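PDB 3HV0: tryptophanyl-tRNA synthetase from Cryptosporidium parvum Iowa II, which probably charges tRNA(Trp) with L-tryptophan at the expense of ATP, releasing AMP and diphosphate, as a class I aminoacyl-tRNA synthetase. Local coordinates for residues 101-106 / 145-150; 151-156 / 380-385; 161-166 / 210-215; 204-209 / 235-240. One frame throughout, in Å; residues are numbered along the deposited sequence.

Interaction 1: residues 101-106 / 145-150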
# COMPACT_ATOMS: atom_id res chain seq x y z
N TYR A 101 -6.70 17.46 -25.43
CA TYR A 101 -6.67 17.41 -26.88
C TYR A 101 -6.72 15.94 -27.34
O TYR A 101 -7.45 15.60 -28.29
CB TYR A 101 -5.42 18.10 -27.44
CG TYR A 101 -5.04 17.58 -28.79
CD1 TYR A 101 -5.73 18.01 -29.93
CD2 TYR A 101 -4.03 16.64 -28.93
CE1 TYR A 101 -5.40 17.52 -31.19
CE2 TYR A 101 -3.69 16.13 -30.19
CZ TYR A 101 -4.39 16.58 -31.31
OH TYR A 101 -4.05 16.10 -32.55
N LEU A 102 -5.96 15.07 -26.66
CA LEU A 102 -5.98 13.66 -27.02
C LEU A 102 -7.34 13.02 -26.72
O LEU A 102 -7.77 12.11 -27.41
CB LEU A 102 -4.89 12.91 -26.28
CG LEU A 102 -3.43 13.21 -26.64
CD1 LEU A 102 -2.53 12.59 -25.57
CD2 LEU A 102 -3.09 12.72 -28.03
N GLN A 103 -8.01 13.48 -25.67
CA GLN A 103 -9.31 12.96 -25.31
C GLN A 103 -10.34 13.43 -26.32
O GLN A 103 -11.22 12.69 -26.68
CB GLN A 103 -9.71 13.40 -23.89
CG GLN A 103 -10.97 12.70 -23.37
CD GLN A 103 -11.43 13.23 -22.02
OE1 GLN A 103 -11.62 14.43 -21.84
NE2 GLN A 103 -11.64 12.33 -21.07
N ASP A 104 -10.22 14.67 -26.78
CA ASP A 104 -11.14 15.21 -27.76
C ASP A 104 -10.93 14.55 -29.12
O ASP A 104 -11.87 14.41 -29.89
CB ASP A 104 -10.93 16.72 -27.92
CG ASP A 104 -11.19 17.49 -26.65
OD1 ASP A 104 -11.79 16.95 -25.70
OD2 ASP A 104 -10.78 18.67 -26.61
N THR A 105 -9.68 14.20 -29.41
CA THR A 105 -9.31 13.72 -30.73
C THR A 105 -9.64 12.25 -30.87
O THR A 105 -10.22 11.85 -31.86
CB THR A 105 -7.82 13.94 -31.02
OG1 THR A 105 -7.57 15.35 -31.11
CG2 THR A 105 -7.42 13.30 -32.32
N PHE A 106 -9.29 11.45 -29.85
CA PHE A 106 -9.55 10.00 -29.88
C PHE A 106 -10.89 9.61 -29.27
O PHE A 106 -11.39 8.52 -29.54
CB PHE A 106 -8.41 9.23 -29.22
CG PHE A 106 -7.13 9.28 -29.99
CD1 PHE A 106 -6.06 10.01 -29.53
CD2 PHE A 106 -7.02 8.63 -31.20
CE1 PHE A 106 -4.88 10.07 -30.24
CE2 PHE A 106 -5.84 8.69 -31.94
CZ PHE A 106 -4.76 9.42 -31.45
N CYS A 145 -9.63 22.51 -17.05
CA CYS A 145 -9.10 22.36 -18.41
C CYS A 145 -10.14 21.87 -19.43
O CYS A 145 -9.85 21.75 -20.63
CB CYS A 145 -7.91 21.39 -18.40
SG CYS A 145 -6.45 21.85 -17.34
N GLY A 146 -11.34 21.56 -18.96
CA GLY A 146 -12.45 21.20 -19.84
C GLY A 146 -12.57 19.74 -20.21
O GLY A 146 -13.08 19.41 -21.28
N PHE A 147 -12.13 18.85 -19.33
CA PHE A 147 -12.29 17.41 -19.54
C PHE A 147 -13.77 17.04 -19.47
O PHE A 147 -14.54 17.70 -18.77
CB PHE A 147 -11.54 16.61 -18.50
CG PHE A 147 -10.05 16.75 -18.57
CD1 PHE A 147 -9.36 17.44 -17.58
CD2 PHE A 147 -9.34 16.19 -19.61
CE1 PHE A 147 -7.97 17.57 -17.64
CE2 PHE A 147 -7.96 16.32 -19.69
CZ PHE A 147 -7.27 17.02 -18.68
N ASP A 148 -14.14 15.98 -20.18
CA ASP A 148 -15.52 15.48 -20.19
C ASP A 148 -15.67 14.52 -19.01
O ASP A 148 -14.93 13.56 -18.93
CB ASP A 148 -15.81 14.77 -21.52
CG ASP A 148 -17.27 14.39 -21.69
OD1 ASP A 148 -18.04 14.31 -20.70
OD2 ASP A 148 -17.66 14.15 -22.86
N PRO A 149 -16.64 14.79 -18.10
CA PRO A 149 -16.87 13.91 -16.95
C PRO A 149 -17.40 12.53 -17.32
O PRO A 149 -17.19 11.58 -16.57
CB PRO A 149 -17.89 14.68 -16.12
CG PRO A 149 -18.55 15.55 -17.05
CD PRO A 149 -17.53 15.96 -18.05
N GLU A 150 -18.08 12.42 -18.46
CA GLU A 150 -18.53 11.13 -18.95
C GLU A 150 -17.37 10.26 -19.46
O GLU A 150 -17.53 9.05 -19.62
CB GLU A 150 -19.58 11.31 -20.05
CG GLU A 150 -20.95 11.73 -19.50
CD GLU A 150 -21.82 12.43 -20.55
OE1 GLU A 150 -21.28 13.26 -21.32
OE2 GLU A 150 -23.05 12.16 -20.60

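Interaction 2: residues 151-156 / 380-385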
# COMPACT_ATOMS: atom_id res chain seq x y z
N LEU A 151 -16.20 10.87 -19.68
CA LEU A 151 -15.02 10.14 -20.15
C LEU A 151 -13.85 10.20 -19.19
O LEU A 151 -12.80 9.63 -19.49
CB LEU A 151 -14.58 10.67 -21.52
CG LEU A 151 -15.36 10.14 -22.73
CD1 LEU A 151 -14.81 10.79 -23.98
CD2 LEU A 151 -15.30 8.60 -22.81
N THR A 152 -14.00 10.86 -18.05
CA THR A 152 -12.86 11.10 -17.17
C THR A 152 -13.11 10.63 -15.76
O THR A 152 -14.14 10.98 -15.17
CB THR A 152 -12.51 12.60 -17.09
OG1 THR A 152 -12.35 13.12 -18.41
CG2 THR A 152 -11.22 12.83 -16.29
N PHE A 153 -12.13 9.90 -15.20
CA PHE A 153 -12.18 9.44 -13.82
C PHE A 153 -10.96 9.97 -13.08
O PHE A 153 -9.82 9.63 -13.39
CB PHE A 153 -12.26 7.90 -13.75
CG PHE A 153 -12.09 7.36 -12.36
CD1 PHE A 153 -12.91 7.78 -11.34
CD2 PHE A 153 -11.06 6.48 -12.06
CE1 PHE A 153 -12.73 7.31 -10.04
CE2 PHE A 153 -10.89 6.00 -10.75
CZ PHE A 153 -11.73 6.42 -9.76
N ILE A 154 -11.19 10.81 -12.08
CA ILE A 154 -10.12 11.41 -11.29
C ILE A 154 -10.19 10.81 -9.89
O ILE A 154 -11.28 10.48 -9.42
CB ILE A 154 -10.25 12.94 -11.23
CG1 ILE A 154 -10.51 13.50 -12.65
CG2 ILE A 154 -9.00 13.58 -10.57
CD1 ILE A 154 -10.56 15.04 -12.77
N PHE A 155 -9.03 10.65 -9.24
CA PHE A 155 -8.98 10.05 -7.93
C PHE A 155 -7.69 10.36 -7.18
O PHE A 155 -6.62 10.58 -7.79
CB PHE A 155 -9.13 8.52 -8.05
CG PHE A 155 -7.99 7.86 -8.79
CD1 PHE A 155 -8.04 7.70 -10.17
CD2 PHE A 155 -6.88 7.38 -8.09
CE1 PHE A 155 -7.00 7.08 -10.84
CE2 PHE A 155 -5.84 6.78 -8.75
CZ PHE A 155 -5.90 6.64 -10.14
N THR A 156 -7.77 10.36 -5.85
CA THR A 156 -6.58 10.45 -5.03
C THR A 156 -6.16 9.06 -4.58
O THR A 156 -7.00 8.18 -4.39
CB THR A 156 -6.79 11.31 -3.76
OG1 THR A 156 -7.45 10.54 -2.73
CG2 THR A 156 -7.56 12.59 -4.08
N LYS A 380 -16.47 6.55 -8.80
CA LYS A 380 -15.70 5.40 -9.18
C LYS A 380 -16.40 4.51 -10.25
O LYS A 380 -15.73 3.80 -11.02
CB LYS A 380 -15.42 4.65 -7.90
CG LYS A 380 -14.81 3.34 -8.10
CD LYS A 380 -14.84 2.51 -6.85
CE LYS A 380 -13.87 3.03 -5.80
NZ LYS A 380 -13.80 2.05 -4.66
N SER A 381 -17.73 4.57 -10.32
CA SER A 381 -18.49 3.69 -11.20
C SER A 381 -18.88 4.34 -12.52
O SER A 381 -19.30 5.49 -12.55
CB SER A 381 -19.77 3.24 -10.51
OG SER A 381 -20.50 4.37 -10.07
N ARG A 382 -18.76 3.57 -13.60
CA ARG A 382 -19.17 4.03 -14.93
C ARG A 382 -19.95 2.94 -15.67
O ARG A 382 -19.33 2.08 -16.30
CB ARG A 382 -17.96 4.39 -15.80
CG ARG A 382 -16.90 5.29 -15.17
CD ARG A 382 -17.20 6.76 -15.26
NE ARG A 382 -17.05 7.39 -13.96
CZ ARG A 382 -16.44 8.55 -13.73
NH1 ARG A 382 -15.91 9.25 -14.70
NH2 ARG A 382 -16.36 9.02 -12.51
N GLU A 383 -21.28 2.99 -15.64
CA GLU A 383 -22.08 2.06 -16.44
C GLU A 383 -21.71 2.23 -17.93
O GLU A 383 -22.19 3.16 -18.60
CB GLU A 383 -23.58 2.25 -16.21
N GLN A 384 -20.83 1.35 -18.41
CA GLN A 384 -20.30 1.40 -19.78
C GLN A 384 -20.26 0.01 -20.40
O GLN A 384 -20.31 -1.02 -19.71
CB GLN A 384 -18.88 1.98 -19.80
CG GLN A 384 -18.82 3.51 -19.69
CD GLN A 384 -17.40 4.06 -19.89
OE1 GLN A 384 -16.59 3.47 -20.60
NE2 GLN A 384 -17.10 5.19 -19.25
N LEU A 385 -20.17 -0.02 -21.73
CA LEU A 385 -20.04 -1.25 -22.46
C LEU A 385 -18.66 -1.35 -23.12
O LEU A 385 -18.46 -1.01 -24.30
CB LEU A 385 -21.18 -1.40 -23.46
CG LEU A 385 -22.60 -1.25 -22.87
CD1 LEU A 385 -23.67 -1.72 -23.88
CD2 LEU A 385 -22.75 -1.97 -21.52

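Interaction 3: residues 161-166 / 210-215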
# COMPACT_ATOMS: atom_id res chain seq x y z
N ILE A 161 -6.85 3.60 -3.14
CA ILE A 161 -5.74 2.69 -2.92
C ILE A 161 -6.15 1.21 -2.95
O ILE A 161 -5.41 0.37 -3.47
CB ILE A 161 -4.99 3.02 -1.57
CG1 ILE A 161 -3.77 2.12 -1.42
CG2 ILE A 161 -5.90 2.88 -0.36
CD1 ILE A 161 -2.74 2.36 -2.49
N ALA A 162 -7.32 0.89 -2.40
CA ALA A 162 -7.79 -0.48 -2.32
C ALA A 162 -8.03 -1.07 -3.67
O ALA A 162 -7.74 -2.23 -3.90
CB ALA A 162 -9.07 -0.54 -1.51
N GLU A 163 -8.59 -0.28 -4.58
CA GLU A 163 -8.74 -0.74 -5.97
C GLU A 163 -7.38 -0.95 -6.64
O GLU A 163 -7.25 -1.84 -7.47
CB GLU A 163 -9.59 0.23 -6.76
CG GLU A 163 -11.05 0.32 -6.30
CD GLU A 163 -11.90 -0.88 -6.70
OE1 GLU A 163 -11.54 -1.58 -7.67
OE2 GLU A 163 -12.95 -1.09 -6.06
N LEU A 164 -6.37 -0.16 -6.30
CA LEU A 164 -5.03 -0.35 -6.88
C LEU A 164 -4.20 -1.46 -6.19
O LEU A 164 -3.26 -2.01 -6.78
CB LEU A 164 -4.22 0.96 -6.83
CG LEU A 164 -4.81 2.13 -7.66
CD1 LEU A 164 -4.00 3.40 -7.44
CD2 LEU A 164 -4.90 1.78 -9.14
N TYR A 165 -4.56 -1.79 -4.95
CA TYR A 165 -3.70 -2.64 -4.14
C TYR A 165 -3.35 -3.97 -4.82
O TYR A 165 -2.20 -4.40 -4.75
CB TYR A 165 -4.29 -2.87 -2.75
CG TYR A 165 -3.30 -3.28 -1.67
CD1 TYR A 165 -1.98 -2.87 -1.70
CD2 TYR A 165 -3.70 -4.03 -0.58
CE1 TYR A 165 -1.08 -3.22 -0.69
CE2 TYR A 165 -2.80 -4.41 0.44
CZ TYR A 165 -1.49 -3.99 0.37
OH TYR A 165 -0.58 -4.32 1.35
N PRO A 166 -4.31 -4.63 -5.49
CA PRO A 166 -3.93 -5.92 -6.07
C PRO A 166 -2.82 -5.82 -7.12
O PRO A 166 -1.91 -6.63 -7.11
CB PRO A 166 -5.24 -6.43 -6.70
CG PRO A 166 -6.30 -5.79 -5.91
CD PRO A 166 -5.77 -4.42 -5.57
N PHE A 210 -8.80 -0.78 -12.98
CA PHE A 210 -10.07 -0.06 -13.06
C PHE A 210 -11.17 -1.02 -13.47
O PHE A 210 -11.69 -0.94 -14.57
CB PHE A 210 -9.98 1.11 -14.06
CG PHE A 210 -8.94 2.13 -13.70
CD1 PHE A 210 -9.22 3.11 -12.76
CD2 PHE A 210 -7.68 2.08 -14.26
CE1 PHE A 210 -8.26 4.05 -12.41
CE2 PHE A 210 -6.72 3.01 -13.91
CZ PHE A 210 -7.01 4.00 -12.98
N PRO A 211 -11.53 -1.96 -12.56
CA PRO A 211 -12.60 -2.91 -12.86
C PRO A 211 -13.95 -2.25 -13.20
O PRO A 211 -14.70 -2.80 -14.02
CB PRO A 211 -12.70 -3.74 -11.56
CG PRO A 211 -12.05 -2.91 -10.52
CD PRO A 211 -11.00 -2.13 -11.20
N HIS A 212 -14.25 -1.09 -12.61
CA HIS A 212 -15.56 -0.45 -12.77
C HIS A 212 -15.70 0.37 -14.06
O HIS A 212 -16.76 0.96 -14.28
CB HIS A 212 -15.94 0.44 -11.58
CG HIS A 212 -15.78 -0.24 -10.25
ND1 HIS A 212 -16.29 -1.49 -9.98
CD2 HIS A 212 -15.17 0.18 -9.11
CE1 HIS A 212 -15.98 -1.82 -8.73
NE2 HIS A 212 -15.30 -0.83 -8.18
N ILE A 213 -14.66 0.43 -14.89
CA ILE A 213 -14.85 0.87 -16.29
C ILE A 213 -14.55 -0.20 -17.33
O ILE A 213 -15.29 -0.33 -18.31
CB ILE A 213 -14.06 2.16 -16.66
CG1 ILE A 213 -12.95 2.47 -15.68
CG2 ILE A 213 -14.97 3.33 -16.67
CD1 ILE A 213 -12.42 3.88 -15.82
N PHE A 214 -13.46 -0.95 -17.14
CA PHE A 214 -13.03 -1.93 -18.17
C PHE A 214 -13.53 -3.33 -17.92
O PHE A 214 -13.45 -4.19 -18.81
CB PHE A 214 -11.51 -1.90 -18.33
CG PHE A 214 -10.97 -0.53 -18.57
CD1 PHE A 214 -10.12 0.07 -17.65
CD2 PHE A 214 -11.37 0.19 -19.69
CE1 PHE A 214 -9.64 1.35 -17.87
CE2 PHE A 214 -10.89 1.47 -19.92
CZ PHE A 214 -10.03 2.05 -19.02
N GLY A 215 -14.09 -3.56 -16.73
CA GLY A 215 -14.80 -4.79 -16.42
C GLY A 215 -13.92 -5.98 -16.09
O GLY A 215 -14.38 -7.09 -16.16

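Interaction 4: residues 204-209 / 235-240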
# COMPACT_ATOMS: atom_id res chain seq x y z
N PRO A 204 -1.93 2.23 -12.30
CA PRO A 204 -3.01 2.67 -13.19
C PRO A 204 -2.70 2.52 -14.67
O PRO A 204 -3.63 2.63 -15.50
CB PRO A 204 -3.19 4.15 -12.82
CG PRO A 204 -2.58 4.30 -11.45
CD PRO A 204 -1.46 3.32 -11.42
N ALA A 205 -1.45 2.26 -15.04
CA ALA A 205 -1.15 1.96 -16.47
C ALA A 205 -1.64 0.55 -16.90
O ALA A 205 -1.42 0.14 -18.04
CB ALA A 205 0.30 2.14 -16.76
N PHE A 206 -2.30 -0.19 -16.01
CA PHE A 206 -2.92 -1.47 -16.38
C PHE A 206 -4.41 -1.40 -16.18
O PHE A 206 -4.85 -0.97 -15.11
CB PHE A 206 -2.42 -2.64 -15.53
CG PHE A 206 -0.95 -2.89 -15.62
CD1 PHE A 206 -0.36 -3.14 -16.84
CD2 PHE A 206 -0.17 -2.95 -14.49
CE1 PHE A 206 0.99 -3.39 -16.93
CE2 PHE A 206 1.17 -3.21 -14.57
CZ PHE A 206 1.76 -3.42 -15.80
N SER A 207 -5.16 -1.88 -17.16
CA SER A 207 -6.61 -1.78 -17.17
C SER A 207 -7.27 -2.59 -16.08
O SER A 207 -8.37 -2.27 -15.66
CB SER A 207 -7.17 -2.24 -18.53
OG SER A 207 -6.94 -3.62 -18.74
N SER A 208 -6.61 -3.66 -15.64
CA SER A 208 -7.10 -4.40 -14.50
C SER A 208 -7.37 -3.45 -13.31
O SER A 208 -8.34 -3.65 -12.58
CB SER A 208 -6.12 -5.52 -14.08
OG SER A 208 -4.87 -5.00 -13.63
N SER A 209 -6.57 -2.40 -13.16
CA SER A 209 -6.70 -1.51 -11.98
C SER A 209 -7.95 -0.64 -11.96
O SER A 209 -8.15 0.15 -11.02
CB SER A 209 -5.48 -0.62 -11.86
OG SER A 209 -4.38 -1.42 -11.48
N ARG A 235 9.19 2.97 -17.48
CA ARG A 235 10.22 2.05 -17.93
C ARG A 235 10.05 0.77 -17.11
O ARG A 235 10.01 -0.32 -17.65
CB ARG A 235 11.61 2.64 -17.70
CG ARG A 235 12.63 2.32 -18.77
CD ARG A 235 13.86 3.20 -18.62
NE ARG A 235 14.78 2.66 -17.61
CZ ARG A 235 15.43 3.38 -16.69
NH1 ARG A 235 15.28 4.71 -16.60
NH2 ARG A 235 16.25 2.74 -15.84
N MET A 236 9.94 0.93 -15.79
CA MET A 236 9.81 -0.20 -14.86
C MET A 236 8.55 -1.05 -15.15
O MET A 236 8.62 -2.26 -15.30
CB MET A 236 9.76 0.33 -13.43
CG MET A 236 9.48 -0.71 -12.36
SD MET A 236 8.76 0.06 -10.91
CE MET A 236 7.22 0.70 -11.61
N VAL A 237 7.40 -0.39 -15.23
CA VAL A 237 6.15 -1.08 -15.46
C VAL A 237 6.09 -1.77 -16.85
O VAL A 237 5.43 -2.79 -17.00
CB VAL A 237 4.94 -0.14 -15.26
CG1 VAL A 237 4.48 0.45 -16.60
CG2 VAL A 237 3.80 -0.89 -14.60
N ARG A 238 6.78 -1.24 -17.85
CA ARG A 238 6.86 -1.92 -19.15
C ARG A 238 7.69 -3.21 -19.08
O ARG A 238 7.49 -4.13 -19.86
CB ARG A 238 7.43 -1.00 -20.24
CG ARG A 238 6.40 -0.06 -20.83
CD ARG A 238 7.02 0.93 -21.81
NE ARG A 238 7.69 0.26 -22.93
CZ ARG A 238 7.12 -0.08 -24.08
NH1 ARG A 238 5.83 0.17 -24.33
NH2 ARG A 238 7.84 -0.68 -25.01
N ASP A 239 8.64 -3.24 -18.16
CA ASP A 239 9.43 -4.43 -17.94
C ASP A 239 8.64 -5.50 -17.18
O ASP A 239 8.90 -6.68 -17.39
CB ASP A 239 10.72 -4.09 -17.19
CG ASP A 239 11.84 -3.65 -18.12
OD1 ASP A 239 11.60 -2.79 -19.00
OD2 ASP A 239 12.96 -4.17 -17.97
N VAL A 240 7.72 -5.11 -16.29
CA VAL A 240 6.96 -6.13 -15.53
C VAL A 240 5.68 -6.61 -16.23
O VAL A 240 5.24 -7.73 -15.97
CB VAL A 240 6.63 -5.68 -14.07
CG1 VAL A 240 7.89 -5.41 -13.32
CG2 VAL A 240 5.77 -4.46 -14.06

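Interaction 1: residues 101-106 / 145-150
Q103 near the end of helix 93-106 faces F147 in the loop 145-150, their CA atoms 7.9 Å apart. Both belong to the Rossmann-type catalytic domain of class I synthetases. The helix follows the HVGH form of the HIGH signature and joins strands 76-81 and 110-114; the loop closes the next beta-alpha-beta crossover, from helix 128-143 into strand 152-156.

One side-chain amide carries the contact. Q103 has CG anti to its own backbone N (chi1 -171°) and an extended chain, which projects the amide off the helix toward the loop. Its OE1 takes a weak but nearly straight bond from D148 N (3.4 Å, N-H...O 173°). The same oxygen lies in plane at the edge of the F147 ring, 3.6 Å from CD2. The amide and ring planes are almost perpendicular. NE2 donates to T152 OG1, so both ends of this buried amide have partners, which probably sets how it is turned.

The loop is shaped by two local features. G146 leaves the preceding helix with positive phi, where a CB would collide with the carbonyl O of C145. D148 then forms an Asx turn, its OD1 accepting from E150 N at 2.9 Å.

Interaction 2: residues 151-156 / 380-385
R382 meets the first residues of strand 152-156 through its guanidinium group. NH1 donates to T152 O. The modelled separation of 2.5 Å is short, so its exact length is doubtful, and the N-H...O angle is bent to 134°. T152 O lies near the plane of the guanidinium, at its edge. Seen from the carbonyl, however, NH1 sits well above the peptide plane rather than on a lone pair.

F153 covers one face of the same guanidinium. Its CD1 comes within 3.8 Å of R382 NH2, and its CB lies over the rim near NH1. Ring and guanidinium planes are 79° apart, so the two do not stack. Further round the ring, F153 CE1 packs against K380 CA at 3.6 Å. The F153 ring reaches K380 and R382 because CG lies beside the carbonyl carbon, opposite the backbone N (chi1 171°).

The R382 chain bends at chi2 and chi3. NE turns back to S381 O at 3.3 Å, and NH2 makes a weak bond to F377 O.

Strand 152-156 is the edge strand, within this chain, of the parallel part of the Rossmann-type sheet, and its backbone bonds L110 and I112 of strand 110-114. A backbone bond between I154 and F377 ties helix 371-378 to it. The C-terminal segment 380-385 thus follows helix 371-378 along the sheet border and packs on the edge strand, with K380 and R382 also touching helix 211-214.

Interaction 3: residues 161-166 / 210-215
E163, in the middle of helix 157-174, faces P211 and H212 at the start of the short helix 211-214. The nearest CA atoms are those of E163 and F210, 7.2 Å apart. F210 is the N-cap residue of the short helix, and its O accepts from both I213 N and F214 N. G215 ends that helix with positive phi. The longer helix is kinked here: the N atoms of A162 and E163 make no bond to the preceding turn, and P166, a proline, has no N-H to give.

The E163 carboxylate spans the two partners. A bend at chi2 (-75°) turns it toward the short helix. OE2 accepts from H212 NE2 at 3.2 Å, with an N-H...O angle of 141°. The bond is skewed on both sides: NE2 stands 56° above the carboxylate plane, and OE2 is tilted out of the imidazole plane. OE1 instead touches the P211 ring, 3.2 Å from CG. K380 NZ adds a long, weak ion pair to OE2.

Other residues of the same helix turn to the second subunit. Y165 OH bonds D117 of that subunit, and I161 packs on its A162. The contact is a surface His-carboxylate hydrogen bond made from a helix of the dimer interface, consistent with the dimers formed by tryptophanyl-tRNA synthetases.

Interaction 4: residues 204-209 / 235-240
F206 reaches across to V237 on helix 231-240, within the Rossmann-type catalytic domain. It lies in the link between helices 192-202 and 211-214, where two 3-10 turns flank it. No hydrogen bond joins the two segments; the contact is apolar and buried.

The tight part is the outer end of the F206 ring. CZ and CE2 both sit 3.5 Å from V237 CG2, and CZ lies 3.9 Å from V237 O. The two side chains point in opposite directions and slide past one another. F206 places CG anti to its carbonyl carbon (chi1 -61°), which sends the ring to the helix. V237 has chi1 at 96°, away from a staggered value, which may reflect close packing. A202 and P249 also touch V237, while Y246 and I171 pack on the F206 ring.

The contact is looser one turn further on. V240 CG2 stands near the plane of the ring at its edge, 4.5 Å from F206 CZ. The solvent side of the helix carries D239, which is exposed; R238 points away from F206 and pairs with D61.

The V237 side chain is about 10 Å from the bound tryptophan, so V237 does not touch the ligand. On the far side of F206 the chain is polar. S208 OG and S209 OG bond D167, and S209 N closes a turn onto F206 O at 3.0 Å.

How the interactions relate
Interactions 1 and 4 are buried, interaction 2 is partly buried and interaction 3 lies at the surface. Chemistry follows place. Interaction 4 is purely apolar, interaction 1 rests on one buried amide, interaction 2 on an arginine that bonds a strand carbonyl and packs on a phenylalanine, and interaction 3 on a carboxylate and a histidine. Interactions 1 and 2 meet at T152, on which both Q103 and F147 bear. Interactions 2 and 3 share a border: R382 packs on I213 and K380 on H212. Interactions 3 and 4 use consecutive parts of the chain, 204-209 and 210-215, and L164 packs on S209. Interactions 1 and 4 do not touch, their centres about 23 Å apart.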